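Local atomic coordinates of Cfl (Pectobacterium brasiliense, PDB entry 7A9J), a protein that acts as a coronafacic acid ligase of the ATP-dependent AMP-binding family, probably activating carboxylic acids for coupling in amide synthesis. Residues 454-459 against 522-527. The protein carries 1 engineered substitution. Numbering follows the deposited sequence.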
ATOM      1  N   VAL A 454      20.198  14.122   2.310  1.00 43.04           N
ATOM      2  CA  VAL A 454      20.308  12.725   2.712  1.00 36.14           C
ATOM      3  C   VAL A 454      21.535  12.623   3.626  1.00 41.06           C
ATOM      4  O   VAL A 454      22.604  13.159   3.293  1.00 38.47           O
ATOM      5  CB  VAL A 454      20.474  11.775   1.507  1.00 34.95           C
ATOM      6  CG1 VAL A 454      20.665  10.349   1.983  1.00 39.13           C
ATOM      7  CG2 VAL A 454      19.245  11.808   0.580  1.00 44.16           C
ATOM      8  N   VAL A 455      21.381  11.946   4.777  1.00 33.70           N
ATOM      9  CA  VAL A 455      22.464  11.803   5.763  1.00 32.28           C
ATOM     10  C   VAL A 455      22.872  10.335   5.834  1.00 34.76           C
ATOM     11  O   VAL A 455      22.019   9.448   5.821  1.00 33.51           O
ATOM     12  CB  VAL A 455      22.033  12.343   7.145  1.00 35.48           C
ATOM     13  CG1 VAL A 455      23.066  12.005   8.245  1.00 36.08           C
ATOM     14  CG2 VAL A 455      21.786  13.838   7.091  1.00 35.86           C
ATOM     15  N   PHE A 456      24.185  10.067   5.871  1.00 31.33           N
ATOM     16  CA  PHE A 456      24.679   8.700   5.949  1.00 28.41           C
ATOM     17  C   PHE A 456      26.051   8.745   6.622  1.00 30.97           C
ATOM     18  O   PHE A 456      26.572   9.814   6.941  1.00 34.97           O
ATOM     19  CB  PHE A 456      24.835   8.043   4.574  1.00 30.40           C
ATOM     20  CG  PHE A 456      25.712   8.841   3.584  1.00 32.50           C
ATOM     21  CD1 PHE A 456      25.149   9.821   2.785  1.00 37.18           C
ATOM     22  CD2 PHE A 456      27.108   8.573   3.435  1.00 30.80           C
ATOM     23  CE1 PHE A 456      25.909  10.550   1.893  1.00 38.67           C
ATOM     24  CE2 PHE A 456      27.884   9.302   2.483  1.00 36.18           C
ATOM     25  CZ  PHE A 456      27.292  10.283   1.735  1.00 39.06           C
ATOM     26  N   SER A 457      26.616   7.584   6.867  1.00 31.25           N
ATOM     27  CA  SER A 457      27.958   7.599   7.427  1.00 29.58           C
ATOM     28  C   SER A 457      28.932   6.854   6.530  1.00 32.79           C
ATOM     29  O   SER A 457      28.541   6.060   5.669  1.00 34.16           O
ATOM     30  CB  SER A 457      27.990   6.995   8.857  1.00 37.07           C
ATOM     31  OG  SER A 457      27.765   5.585   8.795  1.00 35.67           O
ATOM     32  N   VAL A 458      30.209   7.139   6.771  1.00 30.91           N
ATOM     33  CA  VAL A 458      31.311   6.437   6.125  1.00 31.20           C
ATOM     34  C   VAL A 458      32.220   5.917   7.215  1.00 34.37           C
ATOM     35  O   VAL A 458      32.243   6.443   8.342  1.00 33.05           O
ATOM     36  CB  VAL A 458      32.072   7.338   5.115  1.00 32.45           C
ATOM     37  CG1 VAL A 458      31.054   7.683   3.970  1.00 32.14           C
ATOM     38  CG2 VAL A 458      32.588   8.606   5.742  1.00 33.34           C
ATOM     39  N   PRO A 459      32.965   4.863   6.918  1.00 34.98           N
ATOM     40  CA  PRO A 459      33.961   4.377   7.882  1.00 33.45           C
ATOM     41  C   PRO A 459      34.979   5.442   8.226  1.00 39.72           C
ATOM     42  O   PRO A 459      35.336   6.295   7.415  1.00 34.70           O
ATOM     43  CB  PRO A 459      34.607   3.188   7.169  1.00 41.50           C
ATOM     44  CG  PRO A 459      33.882   2.980   5.906  1.00 41.62           C
ATOM     45  CD  PRO A 459      33.030   4.172   5.624  1.00 37.71           C
ATOM     46  N   ASN A 522      28.493   4.098  -0.199  1.00 40.76           N
ATOM     47  CA  ASN A 522      29.419   3.369  -1.058  1.00 46.86           C
ATOM     48  C   ASN A 522      29.942   4.242  -2.180  1.00 46.84           C
ATOM     49  O   ASN A 522      31.059   3.999  -2.653  1.00 48.94           O
ATOM     50  CB  ASN A 522      28.731   2.128  -1.643  1.00 50.41           C
ATOM     51  CG  ASN A 522      28.682   0.971  -0.655  1.00 57.94           C
ATOM     52  OD1 ASN A 522      29.485   0.908   0.268  1.00 66.19           O
ATOM     53  ND2 ASN A 522      27.736   0.047  -0.847  1.00 65.10           N
ATOM     54  N   GLU A 523      29.219   5.323  -2.510  1.00 36.25           N
ATOM     55  CA  GLU A 523      29.598   6.251  -3.569  1.00 35.38           C
ATOM     56  C   GLU A 523      30.108   7.580  -3.043  1.00 32.35           C
ATOM     57  O   GLU A 523      30.121   8.580  -3.787  1.00 35.68           O
ATOM     58  CB  GLU A 523      28.380   6.481  -4.477  1.00 37.43           C
ATOM     59  CG  GLU A 523      27.789   5.182  -4.953  1.00 50.73           C
ATOM     60  CD  GLU A 523      28.752   4.430  -5.847  1.00 67.70           C
ATOM     61  OE1 GLU A 523      28.842   3.185  -5.739  1.00 66.01           O
ATOM     62  OE2 GLU A 523      29.440   5.100  -6.650  1.00 70.45           O
ATOM     63  N   TYR A 524      30.540   7.601  -1.771  1.00 33.68           N
ATOM     64  CA  TYR A 524      30.960   8.825  -1.095  1.00 35.59           C
ATOM     65  C   TYR A 524      32.036   9.587  -1.855  1.00 32.00           C
ATOM     66  O   TYR A 524      31.937  10.812  -2.028  1.00 37.05           O
ATOM     67  CB  TYR A 524      31.439   8.450   0.301  1.00 36.16           C
ATOM     68  CG  TYR A 524      32.222   9.524   1.024  1.00 34.79           C
ATOM     69  CD1 TYR A 524      31.633  10.740   1.354  1.00 33.75           C
ATOM     70  CD2 TYR A 524      33.535   9.299   1.420  1.00 34.01           C
ATOM     71  CE1 TYR A 524      32.350  11.725   2.038  1.00 35.46           C
ATOM     72  CE2 TYR A 524      34.258  10.282   2.118  1.00 40.25           C
ATOM     73  CZ  TYR A 524      33.658  11.489   2.413  1.00 38.39           C
ATOM     74  OH  TYR A 524      34.352  12.478   3.095  1.00 43.75           O
ATOM     75  N   HIS A 525      33.112   8.888  -2.286  1.00 34.76           N
ATOM     76  CA  HIS A 525      34.166   9.562  -3.039  1.00 38.03           C
ATOM     77  C   HIS A 525      33.672  10.057  -4.394  1.00 39.18           C
ATOM     78  O   HIS A 525      34.057  11.159  -4.815  1.00 36.61           O
ATOM     79  CB  HIS A 525      35.378   8.637  -3.172  1.00 34.61           C
ATOM     80  CG  HIS A 525      35.827   8.125  -1.846  1.00 43.56           C
ATOM     81  ND1 HIS A 525      36.523   8.915  -0.961  1.00 48.58           N
ATOM     82  CD2 HIS A 525      35.572   6.962  -1.200  1.00 45.22           C
ATOM     83  CE1 HIS A 525      36.735   8.242   0.152  1.00 45.38           C
ATOM     84  NE2 HIS A 525      36.178   7.052   0.029  1.00 48.52           N
ATOM     85  N   LEU A 526      32.826   9.281  -5.079  1.00 37.82           N
ATOM     86  CA  LEU A 526      32.217   9.772  -6.319  1.00 34.93           C
ATOM     87  C   LEU A 526      31.405  11.035  -6.043  1.00 44.03           C
ATOM     88  O   LEU A 526      31.585  12.065  -6.710  1.00 42.76           O
ATOM     89  CB  LEU A 526      31.338   8.699  -6.959  1.00 34.13           C
ATOM     90  CG  LEU A 526      30.657   9.190  -8.255  1.00 38.05           C
ATOM     91  CD1 LEU A 526      31.653   9.464  -9.360  1.00 41.56           C
ATOM     92  CD2 LEU A 526      29.638   8.151  -8.673  1.00 42.98           C
ATOM     93  N   LEU A 527      30.545  10.983  -5.024  1.00 36.28           N
ATOM     94  CA  LEU A 527      29.719  12.143  -4.674  1.00 41.95           C
ATOM     95  C   LEU A 527      30.581  13.373  -4.448  1.00 35.90           C
ATOM     96  O   LEU A 527      30.308  14.441  -5.005  1.00 43.06           O
ATOM     97  CB  LEU A 527      28.869  11.837  -3.436  1.00 41.35           C
ATOM     98  CG  LEU A 527      27.674  10.892  -3.625  1.00 42.13           C
ATOM     99  CD1 LEU A 527      27.082  10.537  -2.259  1.00 43.78           C
ATOM    100  CD2 LEU A 527      26.581  11.421  -4.569  1.00 51.81           C
TER
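Phe456 and Val458 rise from the same face of an edge strand and press against Tyr524 and Leu527 of helix 524-530, an alpha/beta packing in which a helix lies on the mixed sheet of the C-terminal domain of this AMP-binding enzyme. Strand alternation sorts the residues: Phe456 and Val458 point toward this helix, whereas Val455 meets helix 437-445 across the sheet.

The bump on the strand is the Phe456 ring. Its chi1 of 55°, with CG between the backbone N and the carbonyl carbon, carries the CE2-CZ side of the ring to the helix, where it enters the notch between Tyr524 and Leu527, which lie about one helical turn apart. Its atom CZ touches Leu527 CD1 at 4.0 Å, and CE2 comes within 4.2 Å of Tyr524 CD1, which lies at the phenyl edge near its plane. A long flat side chain suits this place because it spans the distance from strand to helix, while the branched leucine supplies a methyl to wall the notch.

Val458 is the shorter bump. Its CG1 also sits at the edge of the Phe456 ring, in plane, so the two strand side chains form one stepped surface. The valine's compact methyl suits close contact with a flat tyrosine face.

Tyr524 combines an apolar ring with a polar end: its OH hydrogen-bonds to Glu500, and also to Arg466 and Lys528, so the buried contact keeps its hydroxyl satisfied. Leu520 of the preceding helix extends the apolar patch by touching both Val454 and Leu527. No hydrogen bond joins the two segments. Their closest meeting is a CH-pi contact: Val458 CG1 stands over the tyrosine face, 27° off the ring normal and displaced toward Tyr524 CG, 3.7 Å away.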